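Local coordinates for secreted effector protein SifA (Salmonella typhimurium, PDB 3CXB) that is required for endosomal tubulation and the formation of Salmonella-induced filaments in host epithelial cells, and interacts with host PLEKHM2, at residues Thr230-Ala234 against Gln317-His322; Ile137-His141 against Ser285-Ile290; Tyr205-Lys209 against Glu292-Asp296. All coordinates share one frame; numbering follows the deposited sequence.

From the N terminus, the chain passes a five-stranded antiparallel sheet and reaches 137-141, which opens contact 2. Helix 197-220 then opens contact 3 and helix 228-241 opens contact 1. The partners return in the same order: 285-290 closes contact 2, 292-296 closes contact 3 and 317-322 closes contact 1. Every pair of loops therefore crosses and none nests. Contacts 2 and 3 share helix 283-303 and touch where Ile137 CB meets Ala293 CB. Contact 1 lies apart, its centre about 21 Å from that of contact 3. Together they tie the loop between two sheets and two helices to the last two helices.

Contact 1: residues Thr230-Ala234 against Gln317-His322; sequences TQQNA and QLTTLH
Thr230 lies against His322 and Ala234 against Leu318, on helical segments whose axes approach to 8.8 Å with 127° between their N-to-C directions. The spacing narrows along the pair: the CA atoms of Thr230 and His322 are 6.6 Å apart, those of Ala234 and Leu318 only 5.1 Å. This is helix-on-helix packing that joins helix 228-241 to the C-terminal helix 307-324, and no hydrogen bond crosses it. Ala234 accounts for the closer end, because its CB is the whole side chain and sits 3.8 Å from CA of Leu318, directly against the backbone. Leu318 and Leu321 both touch that methyl through CD1. In Leu318, CG stands opposite the backbone N (chi1 -172°), which brings CD1 to 3.7 Å from CA of Gln231; Gln231 and Leu318 lie alongside, both heading the same way. The amide nitrogen of Gln231 is hydrogen-bonded past the interface to the carbonyl of Ile226. Leu318 also touches Thr218 of helix 197-220, so a third helix borders the contact. At the wider end Thr230 turns its methyl inward, CG2 lying 3.6 Å from CB of Leu321, while OG1 is hydrogen-bonded to OG of Ser227. The Thr230 and Leu321 side chains overlap head to tail. Toward Ala234, Leu321 CD1 ends 3.5 Å from the backbone N of Ala234, a nitrogen already hydrogen-bonded to Thr230 O within its own helix.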
# COMPACT_ATOMS: atom_id res chain seq x y z
N THR A 230 -4.96 28.09 12.13
CA THR A 230 -4.98 26.70 12.58
C THR A 230 -4.77 25.81 11.36
O THR A 230 -4.06 24.81 11.42
CB THR A 230 -6.33 26.28 13.20
OG1 THR A 230 -6.80 27.31 14.08
CG2 THR A 230 -6.16 24.98 13.98
N GLN A 231 -5.38 26.19 10.25
CA GLN A 231 -5.23 25.39 9.05
C GLN A 231 -3.77 25.26 8.69
O GLN A 231 -3.33 24.19 8.28
CB GLN A 231 -6.01 26.00 7.90
CG GLN A 231 -7.51 25.83 8.07
CD GLN A 231 -8.30 26.48 6.96
OE1 GLN A 231 -8.08 26.20 5.78
NE2 GLN A 231 -9.24 27.35 7.34
N GLN A 232 -3.01 26.34 8.85
CA GLN A 232 -1.60 26.28 8.51
C GLN A 232 -0.80 25.60 9.62
O GLN A 232 0.17 24.90 9.35
CB GLN A 232 -1.04 27.68 8.23
CG GLN A 232 0.30 27.66 7.50
CD GLN A 232 0.21 26.98 6.14
OE1 GLN A 232 -0.46 25.96 5.98
NE2 GLN A 232 0.90 27.54 5.15
N ASN A 233 -1.23 25.81 10.86
CA ASN A 233 -0.55 25.18 11.97
C ASN A 233 -0.65 23.66 11.81
O ASN A 233 0.34 22.95 11.99
CB ASN A 233 -1.16 25.64 13.29
CG ASN A 233 -0.60 26.99 13.76
OD1 ASN A 233 -0.46 27.94 12.97
ND2 ASN A 233 -0.28 27.08 15.05
N ALA A 234 -1.82 23.16 11.45
CA ALA A 234 -2.00 21.72 11.28
C ALA A 234 -1.08 21.23 10.17
O ALA A 234 -0.35 20.24 10.34
CB ALA A 234 -3.47 21.39 10.94
N GLN A 317 -5.23 16.37 13.28
CA GLN A 317 -4.43 17.46 13.81
C GLN A 317 -5.28 18.72 13.78
O GLN A 317 -5.41 19.44 14.77
CB GLN A 317 -3.15 17.66 12.98
CG GLN A 317 -1.94 16.93 13.52
CD GLN A 317 -1.50 17.46 14.87
OE1 GLN A 317 -0.84 16.77 15.66
NE2 GLN A 317 -1.85 18.71 15.15
N LEU A 318 -5.86 18.98 12.62
CA LEU A 318 -6.70 20.14 12.44
C LEU A 318 -7.77 20.19 13.53
O LEU A 318 -7.95 21.20 14.18
CB LEU A 318 -7.36 20.10 11.07
CG LEU A 318 -8.11 21.38 10.74
CD1 LEU A 318 -7.07 22.48 10.48
CD2 LEU A 318 -8.98 21.19 9.51
N THR A 319 -8.46 19.09 13.74
CA THR A 319 -9.51 19.09 14.74
C THR A 319 -8.98 19.23 16.15
O THR A 319 -9.55 19.95 16.97
CB THR A 319 -10.36 17.82 14.64
OG1 THR A 319 -9.53 16.67 14.88
CG2 THR A 319 -11.01 17.73 13.26
N THR A 320 -7.88 18.54 16.43
CA THR A 320 -7.29 18.59 17.76
C THR A 320 -6.76 20.00 18.07
O THR A 320 -6.93 20.53 19.18
CB THR A 320 -6.16 17.52 17.88
OG1 THR A 320 -5.72 17.43 19.24
CG2 THR A 320 -4.98 17.88 17.01
N LEU A 321 -6.14 20.64 17.09
CA LEU A 321 -5.65 21.98 17.33
C LEU A 321 -6.84 22.90 17.56
O LEU A 321 -6.87 23.64 18.55
CB LEU A 321 -4.83 22.48 16.13
CG LEU A 321 -3.40 21.95 16.01
CD1 LEU A 321 -2.75 22.50 14.74
CD2 LEU A 321 -2.61 22.34 17.26
N HIS A 322 -7.83 22.85 16.67
CA HIS A 322 -9.01 23.70 16.80
C HIS A 322 -9.66 23.62 18.17
O HIS A 322 -9.93 24.65 18.79
CB HIS A 322 -10.05 23.34 15.75
CG HIS A 322 -11.22 24.27 15.75
ND1 HIS A 322 -12.37 24.02 15.03
CD2 HIS A 322 -11.42 25.46 16.37
CE1 HIS A 322 -13.22 25.02 15.20
NE2 HIS A 322 -12.67 25.90 16.01

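Contact 2: residues Ile137-His141 against Ser285-Ile290; sequences ILKSH and SMLAEI
Leu138 and Ile290 form the tightly packed part of this contact: both residues are buried, and the leucine runs slantwise over the isoleucine. Leu138 CD2 touches Ile290 CD1 and also meets Met286 CG, at 3.9 Å, so a single methyl bears on two residues one helical turn apart. Ile137 joins this group through its terminal methyl, CD1 lying 4.1 Å from Ile290 CD1, while the two side chains run at about a right angle. Behind the cluster, Ile137 rests on Ala146 and Ile148 of strand 145-153, and Ile290 on Leu166 of strand 158-167, which places the apolar half between helix 283-303 and the three-stranded sheet. Within this loop, Leu138 to His141 form a type I beta turn, closed by the hydrogen bond from His141 N to Leu138 O. The turn directs Ser140 and His141 back at the helix. His141 lies across Met286: its NE2 is 3.8 Å from CA of that residue, and the Met286 sulfur, SD, lies over the ring face but well off it, 5.1 Å from the centroid and 24° off the normal. The looser, more exposed side is polar. Ser140 OG, held between its backbone N and carbonyl carbon (chi1 56°), faces both carboxylate oxygens of Glu289, at 3.0 Å from OE1 and 2.9 Å from OE2. The hydroxyl is within weak hydrogen-bonding distance of both. His141 NE2 is 4.1 Å from Glu289 OE2, not in contact; the carboxylate would probably favour a protonated imidazole. Lys139 turns away at the exposed crest of the turn, its NZ hydrogen-bonded to the backbone carbonyl of Arg134.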
# COMPACT_ATOMS: atom_id res chain seq x y z
N ILE A 137 -12.07 -0.13 -5.50
CA ILE A 137 -11.48 1.19 -5.37
C ILE A 137 -12.45 2.30 -5.72
O ILE A 137 -12.17 3.47 -5.49
CB ILE A 137 -10.20 1.29 -6.24
CG1 ILE A 137 -10.58 1.30 -7.73
CG2 ILE A 137 -9.27 0.12 -5.93
CD1 ILE A 137 -9.39 1.59 -8.65
N LEU A 138 -13.61 1.92 -6.26
CA LEU A 138 -14.65 2.87 -6.66
C LEU A 138 -15.81 2.70 -5.71
O LEU A 138 -16.94 2.42 -6.12
CB LEU A 138 -15.12 2.59 -8.08
CG LEU A 138 -14.04 2.67 -9.16
CD1 LEU A 138 -14.62 2.12 -10.44
CD2 LEU A 138 -13.56 4.10 -9.36
N LYS A 139 -15.51 2.87 -4.43
CA LYS A 139 -16.50 2.71 -3.38
C LYS A 139 -17.62 3.73 -3.50
O LYS A 139 -18.79 3.40 -3.35
CB LYS A 139 -15.82 2.81 -2.02
CG LYS A 139 -16.22 1.70 -1.05
CD LYS A 139 -15.77 0.34 -1.54
CE LYS A 139 -16.28 -0.74 -0.62
NZ LYS A 139 -15.87 -2.10 -1.04
N SER A 140 -17.27 4.98 -3.78
CA SER A 140 -18.24 6.05 -3.92
C SER A 140 -19.13 5.90 -5.15
O SER A 140 -19.98 6.75 -5.41
CB SER A 140 -17.54 7.40 -3.96
OG SER A 140 -16.58 7.45 -5.00
N HIS A 141 -18.93 4.84 -5.92
CA HIS A 141 -19.74 4.60 -7.10
C HIS A 141 -20.42 3.26 -6.97
O HIS A 141 -19.78 2.21 -7.02
CB HIS A 141 -18.89 4.63 -8.36
CG HIS A 141 -18.24 5.96 -8.61
ND1 HIS A 141 -18.96 7.12 -8.75
CD2 HIS A 141 -16.93 6.30 -8.72
CE1 HIS A 141 -18.12 8.13 -8.94
NE2 HIS A 141 -16.89 7.66 -8.92
N SER A 285 -14.70 12.65 -12.09
CA SER A 285 -14.72 12.13 -10.73
C SER A 285 -14.23 10.69 -10.64
O SER A 285 -13.46 10.33 -9.74
CB SER A 285 -16.13 12.21 -10.16
OG SER A 285 -16.61 13.54 -10.19
N MET A 286 -14.69 9.85 -11.56
CA MET A 286 -14.30 8.45 -11.55
C MET A 286 -12.84 8.25 -11.97
O MET A 286 -12.12 7.45 -11.37
CB MET A 286 -15.22 7.65 -12.46
CG MET A 286 -15.10 6.15 -12.29
SD MET A 286 -16.25 5.22 -13.32
CE MET A 286 -15.11 4.34 -14.38
N LEU A 287 -12.41 8.96 -13.01
CA LEU A 287 -11.04 8.86 -13.49
C LEU A 287 -10.06 9.45 -12.48
O LEU A 287 -8.91 9.02 -12.39
CB LEU A 287 -10.91 9.58 -14.84
CG LEU A 287 -9.55 10.03 -15.40
CD1 LEU A 287 -9.10 11.29 -14.68
CD2 LEU A 287 -8.51 8.92 -15.30
N ALA A 288 -10.52 10.45 -11.72
CA ALA A 288 -9.68 11.08 -10.72
C ALA A 288 -9.55 10.17 -9.50
O ALA A 288 -8.56 10.20 -8.77
CB ALA A 288 -10.27 12.41 -10.31
N GLU A 289 -10.57 9.35 -9.28
CA GLU A 289 -10.55 8.43 -8.16
C GLU A 289 -9.65 7.26 -8.49
O GLU A 289 -8.77 6.90 -7.71
CB GLU A 289 -11.97 7.97 -7.86
CG GLU A 289 -12.08 7.08 -6.64
CD GLU A 289 -13.36 7.32 -5.86
OE1 GLU A 289 -13.69 6.48 -4.98
OE2 GLU A 289 -14.03 8.34 -6.10
N ILE A 290 -9.87 6.66 -9.67
CA ILE A 290 -9.05 5.53 -10.12
C ILE A 290 -7.59 5.90 -9.90
O ILE A 290 -6.85 5.21 -9.19
CB ILE A 290 -9.21 5.28 -11.64
CG1 ILE A 290 -10.68 5.05 -12.01
CG2 ILE A 290 -8.32 4.10 -12.05
CD1 ILE A 290 -11.21 3.65 -11.72

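Contact 3: residues Tyr205-Lys209 against Glu292-Asp296; sequences YLAAK and EAISD
Tyr205 and Lys209 reach across to Asp296 and Glu292 between helical segments whose axes are still 13.2 Å apart at their closest, at 132° between their N-to-C directions; even the nearest CA atoms, of Tyr205 and Asp296, are 9.2 Å apart. Long side chains therefore span the gap. Tyr205 sends its ring toward helix 283-303, CG opposite the backbone N (chi1 -161°), and its hydroxyl OH donates a hydrogen bond of 2.5 Å to OD2 of Asp296. The lone pair used is the anti one, on the side away from OD1, and the ring and carboxylate planes are turned 64° apart. OD2 lies at the ring edge, as does CB of Ser295. Phe299, one turn on from Ser295, meets the same ring. Lys209 bends at chi2 and then extends, placing NZ between two acids: 3.2 Å from Asp296 OD2, a salt bridge whose hydrogen bond is weak, and 3.3 Å from Glu292 OE2. OD2 thus has two donors, while OD1 takes a weak bond from Gln308 of helix 307-324. The nearby ammonium and the phenol would probably stabilise the ionised aspartate. Tyr205 and Lys209 are buried, while Glu292 lies at the exposed side. Glu292 and Asp296 stand one turn apart on the same helix, so the lysine completes an interhelical salt-bridge network that joins helix 197-220 to helix 283-303 by polar side chains across a wide separation.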
# COMPACT_ATOMS: atom_id res chain seq x y z
N TYR A 205 4.16 14.36 -2.66
CA TYR A 205 2.96 13.55 -2.53
C TYR A 205 2.33 13.67 -1.15
O TYR A 205 1.17 14.04 -1.01
CB TYR A 205 3.31 12.08 -2.84
CG TYR A 205 2.13 11.20 -3.20
CD1 TYR A 205 1.29 10.69 -2.21
CD2 TYR A 205 1.86 10.88 -4.53
CE1 TYR A 205 0.21 9.87 -2.54
CE2 TYR A 205 0.78 10.07 -4.87
CZ TYR A 205 -0.03 9.56 -3.87
OH TYR A 205 -1.07 8.72 -4.20
N LEU A 206 3.11 13.37 -0.12
CA LEU A 206 2.60 13.43 1.23
C LEU A 206 2.10 14.80 1.67
O LEU A 206 1.05 14.90 2.30
CB LEU A 206 3.64 12.88 2.20
CG LEU A 206 3.83 11.36 2.11
CD1 LEU A 206 5.02 10.89 2.92
CD2 LEU A 206 2.56 10.69 2.62
N ALA A 207 2.83 15.86 1.34
CA ALA A 207 2.40 17.20 1.75
C ALA A 207 1.08 17.54 1.06
O ALA A 207 0.20 18.17 1.66
CB ALA A 207 3.47 18.26 1.44
N ALA A 208 0.94 17.10 -0.19
CA ALA A 208 -0.30 17.34 -0.93
C ALA A 208 -1.47 16.61 -0.25
O ALA A 208 -2.59 17.13 -0.18
CB ALA A 208 -0.16 16.87 -2.35
N LYS A 209 -1.20 15.40 0.24
CA LYS A 209 -2.20 14.59 0.93
C LYS A 209 -2.58 15.31 2.22
O LYS A 209 -3.76 15.39 2.59
CB LYS A 209 -1.63 13.21 1.25
CG LYS A 209 -2.57 12.06 1.02
CD LYS A 209 -3.04 12.03 -0.41
CE LYS A 209 -3.64 10.67 -0.76
NZ LYS A 209 -4.42 10.73 -2.04
N GLU A 292 -6.08 8.21 -8.15
CA GLU A 292 -5.69 8.35 -6.76
C GLU A 292 -5.53 7.01 -6.03
O GLU A 292 -4.63 6.86 -5.18
CB GLU A 292 -6.68 9.23 -6.01
CG GLU A 292 -6.26 9.50 -4.57
CD GLU A 292 -7.26 10.36 -3.80
OE1 GLU A 292 -7.65 11.42 -4.34
OE2 GLU A 292 -7.62 9.98 -2.66
N ALA A 293 -6.38 6.04 -6.36
CA ALA A 293 -6.28 4.74 -5.72
C ALA A 293 -5.00 4.04 -6.14
O ALA A 293 -4.26 3.54 -5.29
CB ALA A 293 -7.47 3.88 -6.07
N ILE A 294 -4.72 4.02 -7.44
CA ILE A 294 -3.51 3.37 -7.94
C ILE A 294 -2.23 4.07 -7.45
O ILE A 294 -1.25 3.43 -7.04
CB ILE A 294 -3.48 3.32 -9.49
CG1 ILE A 294 -4.78 2.70 -10.02
CG2 ILE A 294 -2.29 2.48 -9.96
CD1 ILE A 294 -4.93 2.77 -11.54
N SER A 295 -2.25 5.39 -7.48
CA SER A 295 -1.10 6.13 -7.03
C SER A 295 -0.82 5.81 -5.58
O SER A 295 0.30 5.42 -5.24
CB SER A 295 -1.32 7.63 -7.24
OG SER A 295 -1.47 7.92 -8.62
N ASP A 296 -1.82 5.95 -4.71
CA ASP A 296 -1.63 5.65 -3.29
C ASP A 296 -0.92 4.31 -3.10
O ASP A 296 0.10 4.22 -2.41
CB ASP A 296 -2.98 5.60 -2.56
CG ASP A 296 -3.48 6.98 -2.14
OD1 ASP A 296 -4.50 7.08 -1.43
OD2 ASP A 296 -2.84 7.98 -2.53